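Local coordinates for periplasmic binding protein (Mycobacterium smegmatis, PDB 4MDY) that probably binds an iron-containing solute, such as an iron-siderophore complex, outside the cell membrane and hands it to an ABC transporter for uptake, at residues Val47-Ile52 with Gln143-Asn148; Lys156-Arg161 with Ser278-Ala283; Val189-Pro194 with Leu209-Leu214. One frame throughout, in Å; residues are numbered along the deposited sequence.

Interaction 1. Residues Val47-Ile52 with Gln143-Asn148; sequences VGVVPI and QAVFKN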
loop_
_atom_site.group_PDB
_atom_site.type_symbol
_atom_site.label_atom_id
_atom_site.label_comp_id
_atom_site.label_asym_id
_atom_site.label_seq_id
_atom_site.Cartn_x
_atom_site.Cartn_y
_atom_site.Cartn_z
ATOM N N VAL A 47 12.725 4.023 8.157
ATOM C CA VAL A 47 13.914 3.733 8.972
ATOM C C VAL A 47 15.117 4.616 8.639
ATOM O O VAL A 47 16.236 4.326 9.045
ATOM C CB VAL A 47 14.293 2.232 8.912
ATOM C CG1 VAL A 47 13.192 1.384 9.539
ATOM C CG2 VAL A 47 14.575 1.774 7.488
ATOM N N GLY A 48 14.889 5.703 7.899
ATOM C CA GLY A 48 15.929 6.703 7.668
ATOM C C GLY A 48 16.885 6.403 6.529
ATOM O O GLY A 48 17.923 7.039 6.419
ATOM N N VAL A 49 16.543 5.436 5.687
ATOM C CA VAL A 49 17.325 5.139 4.500
ATOM C C VAL A 49 16.690 5.910 3.346
ATOM O O VAL A 49 15.560 5.623 2.954
ATOM C CB VAL A 49 17.351 3.632 4.206
ATOM C CG1 VAL A 49 18.069 3.348 2.892
ATOM C CG2 VAL A 49 18.022 2.887 5.367
ATOM N N VAL A 50 17.396 6.911 2.829
ATOM C CA VAL A 50 16.867 7.732 1.730
ATOM C C VAL A 50 17.352 7.149 0.396
ATOM O O VAL A 50 18.550 7.169 0.114
ATOM C CB VAL A 50 17.301 9.216 1.854
ATOM C CG1 VAL A 50 16.657 10.062 0.768
ATOM C CG2 VAL A 50 16.926 9.770 3.222
ATOM N N PRO A 51 16.428 6.629 -0.429
ATOM C CA PRO A 51 16.849 6.046 -1.702
ATOM C C PRO A 51 17.405 7.083 -2.672
ATOM O O PRO A 51 17.030 8.254 -2.603
ATOM C CB PRO A 51 15.571 5.427 -2.280
ATOM C CG PRO A 51 14.446 5.863 -1.420
ATOM C CD PRO A 51 14.965 6.636 -0.250
ATOM N N ILE A 52 18.295 6.641 -3.555
ATOM C CA ILE A 52 18.801 7.487 -4.638
ATOM C C ILE A 52 17.875 7.463 -5.853
ATOM O O ILE A 52 18.028 8.264 -6.777
ATOM C CB ILE A 52 20.219 7.090 -5.074
ATOM C CG1 ILE A 52 20.262 5.646 -5.589
ATOM C CG2 ILE A 52 21.186 7.306 -3.918
ATOM C CD1 ILE A 52 21.409 5.373 -6.526
ATOM N N GLN A 143 15.603 -5.964 7.271
ATOM C CA GLN A 143 16.759 -6.861 7.371
ATOM C C GLN A 143 17.898 -6.418 6.456
ATOM O O GLN A 143 19.041 -6.275 6.892
ATOM C CB GLN A 143 16.349 -8.298 7.053
ATOM C CG GLN A 143 15.560 -8.937 8.176
ATOM C CD GLN A 143 14.919 -10.258 7.793
ATOM O OE1 GLN A 143 15.389 -10.965 6.906
ATOM N NE2 GLN A 143 13.840 -10.596 8.469
ATOM N N ALA A 144 17.554 -6.165 5.198
ATOM C CA ALA A 144 18.528 -5.817 4.166
ATOM C C ALA A 144 19.271 -4.502 4.422
ATOM O O ALA A 144 20.395 -4.322 3.930
ATOM C CB ALA A 144 17.833 -5.753 2.819
ATOM N N VAL A 145 18.648 -3.582 5.161
ATOM C CA VAL A 145 19.278 -2.286 5.445
ATOM C C VAL A 145 19.781 -2.173 6.884
ATOM O O VAL A 145 20.140 -1.082 7.338
ATOM C CB VAL A 145 18.355 -1.094 5.068
ATOM C CG1 VAL A 145 17.895 -1.232 3.627
ATOM C CG2 VAL A 145 17.160 -0.947 6.008
ATOM N N PHE A 146 19.817 -3.314 7.580
ATOM C CA PHE A 146 20.441 -3.437 8.895
ATOM C C PHE A 146 19.692 -2.650 9.981
ATOM O O PHE A 146 20.302 -2.119 10.903
ATOM C CB PHE A 146 21.920 -3.017 8.838
ATOM C CG PHE A 146 22.797 -3.944 8.039
ATOM C CD1 PHE A 146 22.737 -3.978 6.651
ATOM C CD2 PHE A 146 23.723 -4.761 8.683
ATOM C CE1 PHE A 146 23.555 -4.826 5.920
ATOM C CE2 PHE A 146 24.546 -5.608 7.954
ATOM C CZ PHE A 146 24.464 -5.641 6.571
ATOM N N LYS A 147 18.369 -2.582 9.852
ATOM C CA LYS A 147 17.517 -1.833 10.781
ATOM C C LYS A 147 16.261 -2.643 11.106
ATOM O O LYS A 147 15.150 -2.119 11.209
ATOM C CB LYS A 147 17.176 -0.459 10.198
ATOM C CG LYS A 147 18.420 0.363 9.883
ATOM C CD LYS A 147 18.135 1.830 9.661
ATOM C CE LYS A 147 19.333 2.545 9.055
ATOM N NZ LYS A 147 19.102 4.021 8.930
ATOM N N ASN A 148 16.456 -3.943 11.272
ATOM C CA ASN A 148 15.344 -4.841 11.553
ATOM C C ASN A 148 14.666 -4.575 12.897
ATOM O O ASN A 148 13.454 -4.749 13.013
ATOM C CB ASN A 148 15.781 -6.304 11.436
ATOM C CG ASN A 148 17.089 -6.577 12.147
ATOM O OD1 ASN A 148 18.162 -6.194 11.665
ATOM N ND2 ASN A 148 17.012 -7.240 13.300
#

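Interaction 2. Residues Lys156-Arg161 with Ser278-Ala283; sequences KSVDDR and SYPVVA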
loop_
_atom_site.group_PDB
_atom_site.type_symbol
_atom_site.label_atom_id
_atom_site.label_comp_id
_atom_site.label_asym_id
_atom_site.label_seq_id
_atom_site.Cartn_x
_atom_site.Cartn_y
_atom_site.Cartn_z
ATOM N N LYS A 156 4.831 -3.134 14.836
ATOM C CA LYS A 156 4.115 -3.124 16.121
ATOM C C LYS A 156 3.294 -1.855 16.310
ATOM O O LYS A 156 2.149 -1.906 16.757
ATOM C CB LYS A 156 5.095 -3.206 17.295
ATOM C CG LYS A 156 5.585 -4.598 17.637
ATOM C CD LYS A 156 6.650 -4.545 18.725
ATOM C CE LYS A 156 7.312 -5.902 18.923
ATOM N NZ LYS A 156 8.334 -5.891 20.004
ATOM N N SER A 157 3.910 -0.721 15.992
ATOM C CA SER A 157 3.286 0.594 16.157
ATOM C C SER A 157 2.005 0.733 15.326
ATOM O O SER A 157 1.004 1.259 15.807
ATOM C CB SER A 157 4.283 1.690 15.771
ATOM O OG SER A 157 3.742 2.968 16.020
ATOM N N VAL A 158 2.049 0.264 14.082
ATOM C CA VAL A 158 0.880 0.270 13.201
ATOM C C VAL A 158 -0.237 -0.608 13.752
ATOM O O VAL A 158 -1.381 -0.171 13.830
ATOM C CB VAL A 158 1.248 -0.185 11.774
ATOM C CG1 VAL A 158 -0.001 -0.483 10.946
ATOM C CG2 VAL A 158 2.108 0.870 11.094
ATOM N N ASP A 159 0.100 -1.841 14.134
ATOM C CA ASP A 159 -0.880 -2.753 14.728
ATOM C C ASP A 159 -1.549 -2.108 15.943
ATOM O O ASP A 159 -2.780 -2.147 16.083
ATOM C CB ASP A 159 -0.218 -4.077 15.139
ATOM C CG ASP A 159 0.125 -4.967 13.949
ATOM O OD1 ASP A 159 -0.414 -4.741 12.841
ATOM O OD2 ASP A 159 0.937 -5.905 14.121
ATOM N N ASP A 160 -0.733 -1.503 16.803
ATOM C CA ASP A 160 -1.226 -0.828 18.006
ATOM C C ASP A 160 -2.147 0.351 17.696
ATOM O O ASP A 160 -3.130 0.558 18.399
ATOM C CB ASP A 160 -0.061 -0.348 18.880
ATOM C CG ASP A 160 0.699 -1.496 19.538
ATOM O OD1 ASP A 160 0.208 -2.648 19.537
ATOM O OD2 ASP A 160 1.801 -1.239 20.063
ATOM N N ARG A 161 -1.830 1.126 16.665
ATOM C CA ARG A 161 -2.728 2.209 16.230
ATOM C C ARG A 161 -4.129 1.691 15.904
ATOM O O ARG A 161 -5.119 2.256 16.363
ATOM C CB ARG A 161 -2.168 2.955 15.012
ATOM C CG ARG A 161 -0.964 3.848 15.289
ATOM C CD ARG A 161 -1.245 4.966 16.287
ATOM N NE ARG A 161 -2.360 5.833 15.885
ATOM C CZ ARG A 161 -2.284 6.818 14.989
ATOM N NH1 ARG A 161 -1.141 7.099 14.361
ATOM N NH2 ARG A 161 -3.369 7.534 14.714
ATOM N N SER A 278 2.320 5.121 5.848
ATOM C CA SER A 278 1.003 5.501 5.339
ATOM C C SER A 278 -0.136 5.025 6.245
ATOM O O SER A 278 -1.151 5.717 6.396
ATOM C CB SER A 278 0.807 5.034 3.894
ATOM O OG SER A 278 0.264 3.734 3.795
ATOM N N TYR A 279 0.027 3.860 6.858
ATOM C CA TYR A 279 -1.037 3.329 7.711
ATOM C C TYR A 279 -1.404 4.210 8.920
ATOM O O TYR A 279 -2.580 4.269 9.279
ATOM C CB TYR A 279 -0.737 1.891 8.165
ATOM C CG TYR A 279 -1.314 0.801 7.278
ATOM C CD1 TYR A 279 -2.589 0.911 6.709
ATOM C CD2 TYR A 279 -0.595 -0.366 7.039
ATOM C CE1 TYR A 279 -3.106 -0.093 5.903
ATOM C CE2 TYR A 279 -1.108 -1.377 6.249
ATOM C CZ TYR A 279 -2.361 -1.243 5.686
ATOM O OH TYR A 279 -2.857 -2.257 4.905
ATOM N N PRO A 280 -0.418 4.881 9.554
ATOM C CA PRO A 280 -0.756 5.900 10.561
ATOM C C PRO A 280 -1.702 6.986 10.045
ATOM O O PRO A 280 -2.565 7.445 10.794
ATOM C CB PRO A 280 0.612 6.478 10.945
ATOM C CG PRO A 280 1.534 5.310 10.791
ATOM C CD PRO A 280 1.028 4.584 9.566
ATOM N N VAL A 281 -1.562 7.376 8.780
ATOM C CA VAL A 281 -2.492 8.343 8.169
ATOM C C VAL A 281 -3.912 7.761 8.082
ATOM O O VAL A 281 -4.896 8.467 8.318
ATOM C CB VAL A 281 -2.015 8.784 6.768
ATOM C CG1 VAL A 281 -3.070 9.638 6.068
ATOM C CG2 VAL A 281 -0.697 9.532 6.870
ATOM N N VAL A 282 -4.007 6.472 7.757
ATOM C CA VAL A 282 -5.293 5.776 7.715
ATOM C C VAL A 282 -5.904 5.731 9.116
ATOM O O VAL A 282 -7.095 6.002 9.280
ATOM C CB VAL A 282 -5.156 4.348 7.132
ATOM C CG1 VAL A 282 -6.492 3.615 7.144
ATOM C CG2 VAL A 282 -4.572 4.387 5.719
ATOM N N ALA A 283 -5.090 5.415 10.124
ATOM C CA ALA A 283 -5.581 5.351 11.506
ATOM C C ALA A 283 -6.026 6.732 12.015
ATOM O O ALA A 283 -6.905 6.823 12.869
ATOM C CB ALA A 283 -4.532 4.745 12.427
#

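Interaction 3. Residues Val189-Pro194 with Leu209-Leu214; sequences VQATPP and LQVPAL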
loop_
_atom_site.group_PDB
_atom_site.type_symbol
_atom_site.label_atom_id
_atom_site.label_comp_id
_atom_site.label_asym_id
_atom_site.label_seq_id
_atom_site.Cartn_x
_atom_site.Cartn_y
_atom_site.Cartn_z
ATOM N N VAL A 189 -18.439 -2.388 -10.155
ATOM C CA VAL A 189 -17.742 -1.880 -8.984
ATOM C C VAL A 189 -16.508 -2.725 -8.715
ATOM O O VAL A 189 -16.567 -3.962 -8.743
ATOM C CB VAL A 189 -18.654 -1.898 -7.737
ATOM C CG1 VAL A 189 -17.855 -1.624 -6.471
ATOM C CG2 VAL A 189 -19.785 -0.891 -7.895
ATOM N N GLN A 190 -15.399 -2.048 -8.444
ATOM C CA GLN A 190 -14.158 -2.703 -8.061
ATOM C C GLN A 190 -14.083 -2.802 -6.543
ATOM O O GLN A 190 -14.421 -1.857 -5.837
ATOM C CB GLN A 190 -12.979 -1.925 -8.620
ATOM C CG GLN A 190 -13.091 -1.764 -10.126
ATOM C CD GLN A 190 -11.878 -1.118 -10.743
ATOM O OE1 GLN A 190 -11.768 0.111 -10.774
ATOM N NE2 GLN A 190 -10.972 -1.933 -11.260
ATOM N N ALA A 191 -13.648 -3.952 -6.042
ATOM C CA ALA A 191 -13.565 -4.174 -4.597
ATOM C C ALA A 191 -12.269 -4.873 -4.202
ATOM O O ALA A 191 -11.623 -5.530 -5.016
ATOM C CB ALA A 191 -14.757 -4.979 -4.115
ATOM N N THR A 192 -11.897 -4.708 -2.941
ATOM C CA THR A 192 -10.763 -5.404 -2.375
ATOM C C THR A 192 -11.286 -6.622 -1.601
ATOM O O THR A 192 -11.923 -6.473 -0.555
ATOM C CB THR A 192 -9.944 -4.477 -1.462
ATOM O OG1 THR A 192 -9.416 -3.388 -2.237
ATOM C CG2 THR A 192 -8.794 -5.238 -0.823
ATOM N N PRO A 193 -11.040 -7.834 -2.127
ATOM C CA PRO A 193 -11.527 -9.006 -1.412
ATOM C C PRO A 193 -10.805 -9.171 -0.076
ATOM O O PRO A 193 -9.676 -8.698 0.075
ATOM C CB PRO A 193 -11.186 -10.168 -2.353
ATOM C CG PRO A 193 -11.047 -9.549 -3.699
ATOM C CD PRO A 193 -10.461 -8.192 -3.432
ATOM N N PRO A 194 -11.456 -9.821 0.897
ATOM C CA PRO A 194 -10.787 -10.072 2.168
ATOM C C PRO A 194 -9.393 -10.672 1.977
ATOM O O PRO A 194 -9.189 -11.498 1.103
ATOM C CB PRO A 194 -11.720 -11.065 2.863
ATOM C CG PRO A 194 -13.066 -10.780 2.303
ATOM C CD PRO A 194 -12.855 -10.292 0.900
ATOM N N LEU A 209 -16.799 -8.026 4.647
ATOM C CA LEU A 209 -17.626 -8.920 3.838
ATOM C C LEU A 209 -16.842 -9.604 2.723
ATOM O O LEU A 209 -16.016 -8.979 2.069
ATOM C CB LEU A 209 -18.757 -8.126 3.175
ATOM C CG LEU A 209 -19.895 -7.625 4.047
ATOM C CD1 LEU A 209 -20.859 -6.818 3.184
ATOM C CD2 LEU A 209 -20.598 -8.793 4.731
ATOM N N GLN A 210 -17.119 -10.886 2.506
ATOM C CA GLN A 210 -16.664 -11.575 1.302
ATOM C C GLN A 210 -17.224 -10.864 0.074
ATOM O O GLN A 210 -18.412 -10.563 0.009
ATOM C CB GLN A 210 -17.101 -13.051 1.298
ATOM C CG GLN A 210 -15.998 -14.023 1.686
ATOM C CD GLN A 210 -14.838 -14.012 0.700
ATOM O OE1 GLN A 210 -15.027 -13.795 -0.502
ATOM N NE2 GLN A 210 -13.630 -14.239 1.203
ATOM N N VAL A 211 -16.357 -10.588 -0.889
ATOM C CA VAL A 211 -16.744 -9.850 -2.079
ATOM C C VAL A 211 -15.767 -10.208 -3.210
ATOM O O VAL A 211 -14.584 -10.432 -2.953
ATOM C CB VAL A 211 -16.756 -8.321 -1.785
ATOM C CG1 VAL A 211 -15.348 -7.781 -1.557
ATOM C CG2 VAL A 211 -17.430 -7.542 -2.898
ATOM N N PRO A 212 -16.260 -10.286 -4.458
ATOM C CA PRO A 212 -15.341 -10.500 -5.579
ATOM C C PRO A 212 -14.593 -9.220 -5.935
ATOM O O PRO A 212 -15.045 -8.136 -5.593
ATOM C CB PRO A 212 -16.256 -10.948 -6.726
ATOM C CG PRO A 212 -17.660 -10.798 -6.252
ATOM C CD PRO A 212 -17.664 -10.180 -4.893
ATOM N N ALA A 213 -13.463 -9.355 -6.621
ATOM C CA ALA A 213 -12.626 -8.210 -6.973
ATOM C C ALA A 213 -13.368 -7.233 -7.885
ATOM O O ALA A 213 -13.070 -6.034 -7.906
ATOM C CB ALA A 213 -11.349 -8.683 -7.647
ATOM N N LEU A 214 -14.322 -7.767 -8.640
ATOM C CA LEU A 214 -15.160 -6.987 -9.523
ATOM C C LEU A 214 -16.595 -7.468 -9.381
ATOM O O LEU A 214 -16.892 -8.653 -9.543
ATOM C CB LEU A 214 -14.689 -7.143 -10.965
ATOM C CG LEU A 214 -15.394 -6.304 -12.036
ATOM C CD1 LEU A 214 -15.077 -4.828 -11.869
ATOM C CD2 LEU A 214 -14.988 -6.791 -13.413
HETATM O O HOH W 1 -10.675 -13.288 -0.100
#

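Interaction 1. Residues Val47-Ile52 with Gln143-Asn148
Val-47 O is gripped across this contact by one hydrogen bond, from the ammonium of Lys-147, with NZ 2.9 Å from that oxygen. The nitrogen lies in the carbonyl plane and the C=O...NZ angle is 157°, so it meets the oxygen nearly end-on. To get there the lysine starts with CG anti to its carbonyl carbon (chi1 -58°) and then runs fully extended, passing Val-47 head to tail. Its methylenes pack on the valines along the way: CD lies 3.9 Å from Val-47 CB, and CE is equally far from Val-49 CG2. Alongside this chain three methyls meet in a triangle, Val-145 CG2 4.0 Å from both Val-47 CG2 and Val-49 CG2. The acceptor lies near the C-terminal end of helix 40-46, where the helix dipole would probably strengthen its pull on the ammonium. Two helix ends meet here, each closed by a Schellman motif with its positive-phi residue at Gly-48 or Phe-146. Lys-147 is also the N-cap residue of helix 148-168, whose Glu-150, Met-151 and Leu-154 pack on Val-47, while Val-145 rests on Leu-44 of helix 40-46 and Val-50 to Ile-52 lead into strand 53-55.

Interaction 2. Residues Lys156-Arg161 with Ser278-Ala283
Helices 156-161 and 279-283 run almost parallel, their short axes 13° apart and 9.7 Å from each other at closest approach. The first belongs to helix 148-168, the long connecting helix that joins the two lobes in binding proteins of this family, and the second opens the C-terminal helix 279-294. Side chains from successive turns, Val-158 and Arg-161, meet Pro-280 and Ala-283 in step. Val-158 splits its two methyls. CG1, anti to the backbone N (chi1 167°), comes obliquely to the base of Tyr-279, 3.7 Å from its CB and touching CD2, whereas CG2 meets the Pro-280 ring at its CD, 4.2 Å away. The tyrosine starts toward the connecting helix, but its ring leads off to edge-to-face stacks with Trp-134 and Phe-162.

One turn on, Arg-161 reaches across to the neighbouring helix, bent at chi2 (-61°) and again at chi3. Its CB lies against the Ala-283 methyl, and the arginine side chain crosses Pro-280 at about a right angle, bringing NH1 3.9 Å from Pro-280 CB. The charge is taken up just beyond, in a salt bridge from NH2 to Asp-284 OD1, which probably holds the guanidinium where it lies. One face of that flat group rests on Ala-283 CB, set off toward the rim, with the methyl 3.8 Å from Arg-161 NH2.

Interaction 3. Residues Val189-Pro194 with Leu209-Leu214
The methyl of Ala-191 overlaps the Val-211 side chain, its CB 3.8 Å from Val-211 CG1 and almost as near CG2. Val-211 holds CG1 between its own N and carbonyl carbon (chi1 69°), so that this methyl also reaches Thr-192 O and comes near Pro-194 CD. From strand 176-181, Leu-180 touches Ala-191 and Leu-178 touches Val-211.

Further along, two proline rings lie against backbone. Pro-193 sets CB 3.5 Å from Val-211 O and turns CG toward the Ala-213 methyl. Pro-194 places CG on Leu-209 O, also at 3.5 Å, with the bent side chain of Gln-210 crossing it obliquely. A water bonded to Pro-194 O at 2.6 Å makes a second, weak bond to Gln-210 NE2.

At the other end the segments form a short two-stranded antiparallel sheet, with Gln-190 and Leu-214 as a non-hydrogen-bonded pair. Leu-214 CD1 meets Gln-190 CG at 4.0 Å on the face they share. Next to that pair, Ala-191 N donates to Ala-213 O at 2.9 Å. The N-H is nearly straight (173°), yet it arrives 48° above the carbonyl plane. Pro-193, Pro-194 and Pro-212 have no N-H to give, so pairing cannot propagate regularly, and the contact continues through C-H groups resting on carbonyl oxygens and through apolar side-chain contacts.

In the fold
Along the chain interaction 1 closes before interaction 2 opens, and interaction 3 is nested inside the loop that interaction 2 closes. Helix 148-168 joins the first two, with Lys-147 of interaction 1 at its N-cap and its middle packed in interaction 2, their centres 19 Å apart. Interaction 3 lies across the chain's centre from interaction 1, with centres 34 Å apart, in keeping with two lobes. It approaches interaction 2 to about 9 Å between nearest atoms. The Thr-192 side chain of interaction 3 lies about 5 Å from a bound PEG, probably from the crystallisation liquor; the solute site in this family lies between the lobes, and the PEG need not report on it.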